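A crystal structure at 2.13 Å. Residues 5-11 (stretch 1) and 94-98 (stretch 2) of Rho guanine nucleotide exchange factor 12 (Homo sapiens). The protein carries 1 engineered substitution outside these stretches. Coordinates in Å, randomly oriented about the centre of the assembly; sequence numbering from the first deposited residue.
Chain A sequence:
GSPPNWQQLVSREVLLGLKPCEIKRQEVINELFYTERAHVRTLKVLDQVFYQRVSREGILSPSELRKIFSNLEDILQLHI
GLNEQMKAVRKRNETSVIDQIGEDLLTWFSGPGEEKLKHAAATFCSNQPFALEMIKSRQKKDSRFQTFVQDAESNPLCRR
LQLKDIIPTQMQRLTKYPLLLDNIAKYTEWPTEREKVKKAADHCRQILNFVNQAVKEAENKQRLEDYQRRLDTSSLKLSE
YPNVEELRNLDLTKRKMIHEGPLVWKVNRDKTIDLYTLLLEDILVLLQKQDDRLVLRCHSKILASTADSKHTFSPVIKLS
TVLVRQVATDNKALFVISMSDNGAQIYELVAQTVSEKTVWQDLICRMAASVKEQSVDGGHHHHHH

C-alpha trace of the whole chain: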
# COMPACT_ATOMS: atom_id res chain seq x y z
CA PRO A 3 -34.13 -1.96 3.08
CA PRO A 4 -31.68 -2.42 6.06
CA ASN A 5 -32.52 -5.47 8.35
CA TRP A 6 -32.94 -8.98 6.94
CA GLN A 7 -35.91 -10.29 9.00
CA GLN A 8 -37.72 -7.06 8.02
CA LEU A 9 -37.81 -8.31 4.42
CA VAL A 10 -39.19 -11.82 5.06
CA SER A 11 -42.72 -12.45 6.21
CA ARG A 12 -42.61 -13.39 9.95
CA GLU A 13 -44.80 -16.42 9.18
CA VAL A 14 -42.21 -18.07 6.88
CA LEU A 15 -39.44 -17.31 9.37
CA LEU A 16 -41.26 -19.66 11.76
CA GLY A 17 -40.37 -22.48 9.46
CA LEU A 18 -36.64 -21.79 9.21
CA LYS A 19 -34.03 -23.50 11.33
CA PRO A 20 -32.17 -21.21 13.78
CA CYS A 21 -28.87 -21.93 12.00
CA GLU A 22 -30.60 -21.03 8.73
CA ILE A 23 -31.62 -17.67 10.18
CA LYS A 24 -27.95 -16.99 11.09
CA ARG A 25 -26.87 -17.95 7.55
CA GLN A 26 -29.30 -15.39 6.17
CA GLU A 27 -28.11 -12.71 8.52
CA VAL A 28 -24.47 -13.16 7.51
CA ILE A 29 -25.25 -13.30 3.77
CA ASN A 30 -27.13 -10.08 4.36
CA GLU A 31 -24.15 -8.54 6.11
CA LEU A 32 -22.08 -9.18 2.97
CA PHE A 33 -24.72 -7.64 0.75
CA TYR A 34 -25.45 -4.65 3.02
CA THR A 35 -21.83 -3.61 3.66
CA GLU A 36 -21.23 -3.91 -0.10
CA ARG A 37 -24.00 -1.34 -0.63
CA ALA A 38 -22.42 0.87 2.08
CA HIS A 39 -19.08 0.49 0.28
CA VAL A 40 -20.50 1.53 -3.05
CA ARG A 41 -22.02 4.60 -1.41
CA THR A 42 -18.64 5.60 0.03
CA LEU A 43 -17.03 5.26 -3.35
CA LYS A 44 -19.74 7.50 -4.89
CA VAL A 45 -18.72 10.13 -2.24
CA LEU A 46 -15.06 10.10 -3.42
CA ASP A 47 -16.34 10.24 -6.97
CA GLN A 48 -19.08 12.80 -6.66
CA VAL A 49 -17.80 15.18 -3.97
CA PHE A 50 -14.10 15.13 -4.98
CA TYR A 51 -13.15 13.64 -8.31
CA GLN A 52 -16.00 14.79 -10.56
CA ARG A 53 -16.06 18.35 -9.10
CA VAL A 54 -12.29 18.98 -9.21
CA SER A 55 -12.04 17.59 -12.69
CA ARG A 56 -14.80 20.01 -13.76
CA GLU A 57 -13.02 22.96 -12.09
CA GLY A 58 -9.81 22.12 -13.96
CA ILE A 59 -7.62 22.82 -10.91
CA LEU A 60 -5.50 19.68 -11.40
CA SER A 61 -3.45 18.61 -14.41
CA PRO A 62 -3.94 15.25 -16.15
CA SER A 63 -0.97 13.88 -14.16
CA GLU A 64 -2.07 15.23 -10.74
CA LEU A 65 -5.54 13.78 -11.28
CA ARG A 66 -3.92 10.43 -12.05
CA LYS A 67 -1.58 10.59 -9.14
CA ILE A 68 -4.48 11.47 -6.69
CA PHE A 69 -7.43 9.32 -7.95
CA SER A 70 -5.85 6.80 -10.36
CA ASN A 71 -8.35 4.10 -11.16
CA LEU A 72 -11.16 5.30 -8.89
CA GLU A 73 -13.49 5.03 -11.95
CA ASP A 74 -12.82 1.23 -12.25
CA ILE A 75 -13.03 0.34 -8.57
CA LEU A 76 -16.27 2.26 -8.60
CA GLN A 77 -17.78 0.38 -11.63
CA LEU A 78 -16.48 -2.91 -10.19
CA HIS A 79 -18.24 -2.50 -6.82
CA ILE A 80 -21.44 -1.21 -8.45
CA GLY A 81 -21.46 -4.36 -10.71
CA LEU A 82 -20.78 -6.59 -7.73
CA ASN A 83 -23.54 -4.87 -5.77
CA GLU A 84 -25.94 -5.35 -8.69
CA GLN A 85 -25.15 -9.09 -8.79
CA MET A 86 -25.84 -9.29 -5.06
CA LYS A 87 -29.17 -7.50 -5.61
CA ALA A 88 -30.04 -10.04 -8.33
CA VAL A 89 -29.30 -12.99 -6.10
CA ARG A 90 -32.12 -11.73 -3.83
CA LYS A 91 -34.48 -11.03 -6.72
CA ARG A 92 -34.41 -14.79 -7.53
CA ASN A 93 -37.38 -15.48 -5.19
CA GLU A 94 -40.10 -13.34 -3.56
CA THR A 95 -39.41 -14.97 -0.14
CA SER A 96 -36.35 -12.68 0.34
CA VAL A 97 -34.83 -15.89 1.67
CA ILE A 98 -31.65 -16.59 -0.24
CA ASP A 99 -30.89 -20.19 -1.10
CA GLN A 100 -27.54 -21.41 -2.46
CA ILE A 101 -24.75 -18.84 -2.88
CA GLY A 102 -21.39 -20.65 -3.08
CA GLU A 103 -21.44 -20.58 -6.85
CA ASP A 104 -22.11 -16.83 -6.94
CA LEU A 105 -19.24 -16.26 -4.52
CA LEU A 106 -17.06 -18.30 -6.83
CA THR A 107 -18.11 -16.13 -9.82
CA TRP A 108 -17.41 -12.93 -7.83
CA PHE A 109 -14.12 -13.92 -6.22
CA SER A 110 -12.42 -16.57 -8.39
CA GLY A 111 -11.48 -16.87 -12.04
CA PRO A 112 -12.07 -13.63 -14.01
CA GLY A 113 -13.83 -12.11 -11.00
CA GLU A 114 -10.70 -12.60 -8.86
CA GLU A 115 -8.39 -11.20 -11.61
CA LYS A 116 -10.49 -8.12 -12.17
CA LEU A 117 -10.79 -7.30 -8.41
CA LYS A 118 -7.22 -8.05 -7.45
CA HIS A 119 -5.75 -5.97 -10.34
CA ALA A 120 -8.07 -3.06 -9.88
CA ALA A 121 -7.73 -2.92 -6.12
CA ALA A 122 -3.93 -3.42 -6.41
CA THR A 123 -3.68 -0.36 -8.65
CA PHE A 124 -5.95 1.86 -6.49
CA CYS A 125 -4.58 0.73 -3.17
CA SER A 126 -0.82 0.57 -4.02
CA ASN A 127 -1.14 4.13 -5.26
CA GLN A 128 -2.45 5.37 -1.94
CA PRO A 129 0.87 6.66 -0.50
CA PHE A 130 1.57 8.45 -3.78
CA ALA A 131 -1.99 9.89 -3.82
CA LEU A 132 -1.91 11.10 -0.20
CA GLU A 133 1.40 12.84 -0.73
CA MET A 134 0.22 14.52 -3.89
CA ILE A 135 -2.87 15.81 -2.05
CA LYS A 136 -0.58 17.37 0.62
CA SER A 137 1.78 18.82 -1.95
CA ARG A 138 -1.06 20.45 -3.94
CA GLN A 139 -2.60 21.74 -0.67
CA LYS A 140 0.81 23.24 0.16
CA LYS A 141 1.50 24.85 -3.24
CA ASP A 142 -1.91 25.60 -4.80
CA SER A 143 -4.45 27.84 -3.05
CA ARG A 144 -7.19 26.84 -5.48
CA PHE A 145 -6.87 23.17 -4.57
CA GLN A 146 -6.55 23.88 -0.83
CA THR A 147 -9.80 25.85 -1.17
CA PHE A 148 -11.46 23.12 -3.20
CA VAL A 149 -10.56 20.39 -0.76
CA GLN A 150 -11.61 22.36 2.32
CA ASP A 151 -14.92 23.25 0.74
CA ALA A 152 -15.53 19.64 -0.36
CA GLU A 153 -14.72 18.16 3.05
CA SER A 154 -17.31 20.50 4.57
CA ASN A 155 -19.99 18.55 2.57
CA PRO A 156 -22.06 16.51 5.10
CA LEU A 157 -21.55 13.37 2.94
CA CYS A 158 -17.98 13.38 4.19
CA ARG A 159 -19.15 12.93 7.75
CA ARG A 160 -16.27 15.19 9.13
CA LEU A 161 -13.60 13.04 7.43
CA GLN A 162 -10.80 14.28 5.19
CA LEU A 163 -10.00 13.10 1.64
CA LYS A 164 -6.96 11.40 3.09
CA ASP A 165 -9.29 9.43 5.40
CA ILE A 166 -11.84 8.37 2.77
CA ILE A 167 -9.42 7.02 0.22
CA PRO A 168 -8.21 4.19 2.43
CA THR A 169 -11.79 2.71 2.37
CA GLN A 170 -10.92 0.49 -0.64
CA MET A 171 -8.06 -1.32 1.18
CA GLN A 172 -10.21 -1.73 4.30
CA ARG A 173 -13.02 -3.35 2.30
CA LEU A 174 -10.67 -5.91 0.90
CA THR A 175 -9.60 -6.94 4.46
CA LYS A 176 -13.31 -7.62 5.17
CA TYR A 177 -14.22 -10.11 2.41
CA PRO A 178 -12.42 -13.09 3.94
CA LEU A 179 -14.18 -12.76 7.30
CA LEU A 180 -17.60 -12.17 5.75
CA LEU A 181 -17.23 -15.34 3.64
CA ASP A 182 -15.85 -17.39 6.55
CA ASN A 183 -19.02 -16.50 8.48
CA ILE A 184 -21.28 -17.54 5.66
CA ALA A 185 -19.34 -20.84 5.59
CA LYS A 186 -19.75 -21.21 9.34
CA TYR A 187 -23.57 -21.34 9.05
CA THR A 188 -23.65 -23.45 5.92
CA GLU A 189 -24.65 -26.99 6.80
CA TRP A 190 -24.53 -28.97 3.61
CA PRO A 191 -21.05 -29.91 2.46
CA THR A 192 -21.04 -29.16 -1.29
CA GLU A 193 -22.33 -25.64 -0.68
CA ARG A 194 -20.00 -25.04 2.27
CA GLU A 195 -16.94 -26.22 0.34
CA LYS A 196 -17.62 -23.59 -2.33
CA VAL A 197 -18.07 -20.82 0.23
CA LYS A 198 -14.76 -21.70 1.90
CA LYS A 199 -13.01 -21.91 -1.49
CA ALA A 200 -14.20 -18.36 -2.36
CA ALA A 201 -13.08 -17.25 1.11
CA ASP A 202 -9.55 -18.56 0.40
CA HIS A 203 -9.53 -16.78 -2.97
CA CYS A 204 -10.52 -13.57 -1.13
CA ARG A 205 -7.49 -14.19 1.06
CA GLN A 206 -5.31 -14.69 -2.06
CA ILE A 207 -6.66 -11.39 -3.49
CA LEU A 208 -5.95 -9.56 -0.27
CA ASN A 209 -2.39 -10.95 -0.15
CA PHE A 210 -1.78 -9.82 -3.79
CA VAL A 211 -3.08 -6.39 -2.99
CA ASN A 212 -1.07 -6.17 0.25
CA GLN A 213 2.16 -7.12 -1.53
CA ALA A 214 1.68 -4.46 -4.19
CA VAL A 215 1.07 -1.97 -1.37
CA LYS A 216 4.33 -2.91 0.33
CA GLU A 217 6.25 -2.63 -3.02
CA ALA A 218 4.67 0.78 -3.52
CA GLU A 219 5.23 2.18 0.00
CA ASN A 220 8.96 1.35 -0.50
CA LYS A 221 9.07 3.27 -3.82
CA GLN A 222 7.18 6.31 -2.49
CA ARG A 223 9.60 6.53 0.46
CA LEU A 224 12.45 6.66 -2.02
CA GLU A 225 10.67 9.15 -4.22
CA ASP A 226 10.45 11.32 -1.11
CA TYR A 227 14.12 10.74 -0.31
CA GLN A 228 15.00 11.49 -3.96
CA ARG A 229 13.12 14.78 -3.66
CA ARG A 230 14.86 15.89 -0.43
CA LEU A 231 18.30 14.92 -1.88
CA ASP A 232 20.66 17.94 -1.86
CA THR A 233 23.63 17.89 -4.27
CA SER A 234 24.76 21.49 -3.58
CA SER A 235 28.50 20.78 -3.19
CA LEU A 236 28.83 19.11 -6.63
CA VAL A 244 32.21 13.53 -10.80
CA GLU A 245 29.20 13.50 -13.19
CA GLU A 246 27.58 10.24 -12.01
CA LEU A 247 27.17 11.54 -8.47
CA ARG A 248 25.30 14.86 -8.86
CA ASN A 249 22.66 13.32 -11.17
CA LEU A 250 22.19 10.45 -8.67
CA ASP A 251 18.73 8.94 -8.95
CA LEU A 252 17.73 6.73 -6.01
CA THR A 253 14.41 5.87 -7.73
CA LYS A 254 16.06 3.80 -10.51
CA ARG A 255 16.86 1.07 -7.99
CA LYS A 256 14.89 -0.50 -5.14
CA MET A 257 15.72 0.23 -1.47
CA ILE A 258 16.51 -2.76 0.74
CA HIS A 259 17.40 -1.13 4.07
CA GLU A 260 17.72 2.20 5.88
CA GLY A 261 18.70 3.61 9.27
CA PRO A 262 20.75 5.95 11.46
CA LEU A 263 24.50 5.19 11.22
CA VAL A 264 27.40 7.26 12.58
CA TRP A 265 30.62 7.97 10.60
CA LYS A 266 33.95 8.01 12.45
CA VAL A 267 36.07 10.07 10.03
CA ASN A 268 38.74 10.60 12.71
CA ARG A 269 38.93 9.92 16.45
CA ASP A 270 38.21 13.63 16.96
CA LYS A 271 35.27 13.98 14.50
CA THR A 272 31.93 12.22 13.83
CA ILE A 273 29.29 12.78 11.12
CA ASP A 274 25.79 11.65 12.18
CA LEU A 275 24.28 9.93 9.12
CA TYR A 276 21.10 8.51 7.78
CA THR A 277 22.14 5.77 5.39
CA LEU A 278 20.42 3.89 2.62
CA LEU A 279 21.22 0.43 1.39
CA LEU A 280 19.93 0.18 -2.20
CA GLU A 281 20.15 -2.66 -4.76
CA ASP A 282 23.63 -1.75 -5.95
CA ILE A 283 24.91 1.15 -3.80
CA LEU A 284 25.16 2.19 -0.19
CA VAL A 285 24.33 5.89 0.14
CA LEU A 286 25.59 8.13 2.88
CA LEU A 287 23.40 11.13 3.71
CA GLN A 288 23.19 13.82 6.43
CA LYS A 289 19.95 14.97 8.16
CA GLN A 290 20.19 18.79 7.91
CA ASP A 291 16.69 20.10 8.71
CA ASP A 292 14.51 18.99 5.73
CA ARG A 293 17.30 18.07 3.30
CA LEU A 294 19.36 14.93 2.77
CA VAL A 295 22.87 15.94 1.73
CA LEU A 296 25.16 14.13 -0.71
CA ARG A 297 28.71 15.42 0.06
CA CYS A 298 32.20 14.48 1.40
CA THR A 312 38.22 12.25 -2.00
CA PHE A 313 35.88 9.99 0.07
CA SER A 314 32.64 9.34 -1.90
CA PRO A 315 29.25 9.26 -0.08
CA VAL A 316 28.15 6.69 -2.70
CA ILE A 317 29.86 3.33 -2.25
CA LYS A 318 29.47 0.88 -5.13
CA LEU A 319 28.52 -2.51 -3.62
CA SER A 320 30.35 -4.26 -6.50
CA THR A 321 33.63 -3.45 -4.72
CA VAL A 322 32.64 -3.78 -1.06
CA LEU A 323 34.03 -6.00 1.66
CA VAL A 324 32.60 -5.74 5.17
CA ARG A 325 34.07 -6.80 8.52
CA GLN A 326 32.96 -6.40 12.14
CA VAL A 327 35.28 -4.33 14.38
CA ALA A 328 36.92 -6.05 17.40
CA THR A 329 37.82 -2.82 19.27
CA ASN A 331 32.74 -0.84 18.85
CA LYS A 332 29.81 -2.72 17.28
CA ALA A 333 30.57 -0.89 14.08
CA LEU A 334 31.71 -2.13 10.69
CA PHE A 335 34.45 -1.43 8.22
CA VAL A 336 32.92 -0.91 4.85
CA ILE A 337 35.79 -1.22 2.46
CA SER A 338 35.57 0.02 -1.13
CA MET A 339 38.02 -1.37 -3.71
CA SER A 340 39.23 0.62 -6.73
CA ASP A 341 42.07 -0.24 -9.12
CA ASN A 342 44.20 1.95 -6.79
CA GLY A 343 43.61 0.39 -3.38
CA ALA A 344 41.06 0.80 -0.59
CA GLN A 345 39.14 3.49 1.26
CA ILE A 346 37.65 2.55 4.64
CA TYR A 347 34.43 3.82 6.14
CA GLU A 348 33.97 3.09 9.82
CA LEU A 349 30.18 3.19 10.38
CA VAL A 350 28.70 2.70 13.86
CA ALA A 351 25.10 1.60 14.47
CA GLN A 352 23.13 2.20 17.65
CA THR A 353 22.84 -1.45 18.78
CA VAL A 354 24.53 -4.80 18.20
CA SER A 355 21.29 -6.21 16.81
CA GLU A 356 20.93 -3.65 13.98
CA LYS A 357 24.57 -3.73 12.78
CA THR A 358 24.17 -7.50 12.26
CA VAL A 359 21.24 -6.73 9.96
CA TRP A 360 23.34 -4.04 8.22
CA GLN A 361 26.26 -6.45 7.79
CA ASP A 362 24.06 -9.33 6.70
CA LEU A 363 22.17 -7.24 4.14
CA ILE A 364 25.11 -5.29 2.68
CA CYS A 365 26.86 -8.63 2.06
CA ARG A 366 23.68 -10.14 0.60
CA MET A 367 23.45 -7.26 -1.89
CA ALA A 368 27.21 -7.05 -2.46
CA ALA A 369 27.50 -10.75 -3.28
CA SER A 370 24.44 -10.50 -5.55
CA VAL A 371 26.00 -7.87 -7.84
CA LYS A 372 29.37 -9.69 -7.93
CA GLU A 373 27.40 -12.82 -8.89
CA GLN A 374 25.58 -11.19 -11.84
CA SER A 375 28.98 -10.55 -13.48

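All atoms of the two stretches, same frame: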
# COMPACT_ATOMS: atom_id res chain seq x y z
N ASN A 5 -32.56 -4.19 7.60
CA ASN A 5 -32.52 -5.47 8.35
C ASN A 5 -33.01 -6.60 7.46
O ASN A 5 -33.82 -6.36 6.55
CB ASN A 5 -33.40 -5.39 9.60
CG ASN A 5 -33.09 -6.49 10.64
OD1 ASN A 5 -33.33 -7.67 10.41
ND2 ASN A 5 -32.61 -6.07 11.80
N TRP A 6 -32.54 -7.81 7.72
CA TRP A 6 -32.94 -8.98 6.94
C TRP A 6 -34.34 -9.51 7.25
O TRP A 6 -35.12 -9.78 6.32
CB TRP A 6 -31.96 -10.14 7.12
CG TRP A 6 -32.48 -11.32 6.39
CD1 TRP A 6 -32.53 -11.48 5.02
CD2 TRP A 6 -33.12 -12.45 6.95
NE1 TRP A 6 -33.11 -12.68 4.71
CE2 TRP A 6 -33.50 -13.29 5.88
CE3 TRP A 6 -33.38 -12.86 8.25
CZ2 TRP A 6 -34.13 -14.51 6.09
CZ3 TRP A 6 -34.01 -14.06 8.46
CH2 TRP A 6 -34.38 -14.88 7.38
N GLN A 7 -34.64 -9.70 8.54
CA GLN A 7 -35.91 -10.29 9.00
C GLN A 7 -37.11 -9.36 8.71
O GLN A 7 -38.27 -9.81 8.67
CB GLN A 7 -35.85 -10.61 10.51
CG GLN A 7 -34.68 -11.54 10.90
CD GLN A 7 -34.32 -11.50 12.37
OE1 GLN A 7 -34.06 -10.42 12.92
NE2 GLN A 7 -34.26 -12.67 13.00
N GLN A 8 -36.79 -8.07 8.52
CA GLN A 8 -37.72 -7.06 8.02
C GLN A 8 -38.25 -7.39 6.62
O GLN A 8 -39.44 -7.23 6.36
CB GLN A 8 -37.04 -5.69 8.00
CG GLN A 8 -37.90 -4.54 7.44
CD GLN A 8 -39.19 -4.30 8.24
OE1 GLN A 8 -40.28 -4.36 7.69
NE2 GLN A 8 -39.05 -4.03 9.54
N LEU A 9 -37.37 -7.82 5.72
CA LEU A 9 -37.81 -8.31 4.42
C LEU A 9 -38.84 -9.42 4.62
O LEU A 9 -40.04 -9.20 4.39
CB LEU A 9 -36.63 -8.84 3.57
CG LEU A 9 -35.78 -7.84 2.77
CD1 LEU A 9 -34.49 -8.49 2.22
CD2 LEU A 9 -36.60 -7.21 1.64
N VAL A 10 -38.38 -10.58 5.08
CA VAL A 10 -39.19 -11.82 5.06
C VAL A 10 -40.43 -11.72 5.91
O VAL A 10 -40.38 -11.18 7.02
CB VAL A 10 -38.42 -13.06 5.58
CG1 VAL A 10 -39.17 -14.35 5.19
CG2 VAL A 10 -36.99 -13.11 5.05
N SER A 11 -41.53 -12.28 5.40
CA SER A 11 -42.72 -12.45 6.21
C SER A 11 -42.34 -13.19 7.51
O SER A 11 -41.54 -14.12 7.47
CB SER A 11 -43.83 -13.18 5.41
OG SER A 11 -43.72 -14.60 5.48
N GLU A 94 -39.36 -14.35 -4.33
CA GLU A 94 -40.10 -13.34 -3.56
C GLU A 94 -39.98 -13.52 -2.03
O GLU A 94 -40.25 -12.58 -1.28
CB GLU A 94 -41.59 -13.30 -3.97
CG GLU A 94 -42.50 -12.53 -2.99
CD GLU A 94 -43.83 -12.09 -3.59
OE1 GLU A 94 -44.73 -12.95 -3.75
OE2 GLU A 94 -43.98 -10.88 -3.87
N THR A 95 -39.58 -14.72 -1.58
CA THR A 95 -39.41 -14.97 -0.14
C THR A 95 -38.41 -14.04 0.57
O THR A 95 -38.48 -13.88 1.80
CB THR A 95 -39.00 -16.45 0.13
OG1 THR A 95 -38.15 -16.94 -0.93
CG2 THR A 95 -40.22 -17.38 0.10
N SER A 96 -37.49 -13.44 -0.19
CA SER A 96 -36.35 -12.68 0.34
C SER A 96 -35.38 -13.58 1.10
O SER A 96 -34.34 -13.13 1.58
CB SER A 96 -36.79 -11.50 1.21
OG SER A 96 -38.00 -10.96 0.72
N VAL A 97 -35.72 -14.87 1.17
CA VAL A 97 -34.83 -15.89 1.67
C VAL A 97 -33.94 -16.29 0.51
O VAL A 97 -34.42 -16.60 -0.57
CB VAL A 97 -35.60 -17.10 2.17
CG1 VAL A 97 -34.66 -18.21 2.62
CG2 VAL A 97 -36.51 -16.68 3.28
N ILE A 98 -32.64 -16.27 0.76
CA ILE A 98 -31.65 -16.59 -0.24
C ILE A 98 -31.35 -18.06 -0.06
O ILE A 98 -31.22 -18.52 1.07
CB ILE A 98 -30.39 -15.74 -0.01
CG1 ILE A 98 -30.66 -14.29 -0.44
CG2 ILE A 98 -29.21 -16.28 -0.76
CD1 ILE A 98 -30.73 -13.35 0.73

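The one hydrogen bond that joins these two stretches comes from the aromatic ring of a tryptophan rather than from a backbone amide: Trp 6 NE1 donates to Ser 96 O over 3.4 Å, with an N-H...O angle of 153°. The bond is weak, yet it illustrates a general principle: an indole can bury its carbon framework and still satisfy its one polar group, provided a carbonyl lies near the ring plane. Ser 96 O does so, at the ring edge, where the N-H points. Val 97 CG2 also lies at that edge, 4.3 Å from Trp 6 CZ2, so polar and apolar contacts adjoin along one rim of the indole.

The backbones do not pair as strands. Stretch 1 makes a short, weakly bonded helical turn, in which Leu 9 N donates weakly to Trp 6 O at 3.0 Å. Before it, Asn 5 caps the turn: its OD1 accepts from Gln 7 N at 3.1 Å, occupying an amide that has no earlier helical carbonyl to bond. Stretch 2 is irregular, and Ser 96 adopts a positive phi of 66°. The CA atoms nearest each other across the two stretches are those of Val 10 and Ser 96, 5.6 Å apart.

Ser 96 points its CA-to-CB bond toward stretch 1, and its CB lies 3.6 Å from Leu 9 CB and 4.2 Å from Val 10 CG2. Val 10, in the t rotamer, also meets Val 97: both its methyls, CG1 and CG2, lie 4.0 Å from Val 97 CG2, a van der Waals contact between two buried residues. Both also lie near Thr 95 O, at 3.5 Å from Val 10 CG1 and 3.7 Å from Val 10 CG2, contacts without hydrogen bonding because a methyl is no conventional donor. Altogether the contact buries 235 Å², counting both sides: a small interface in which apolar contacts lie beside a single weak hydrogen bond.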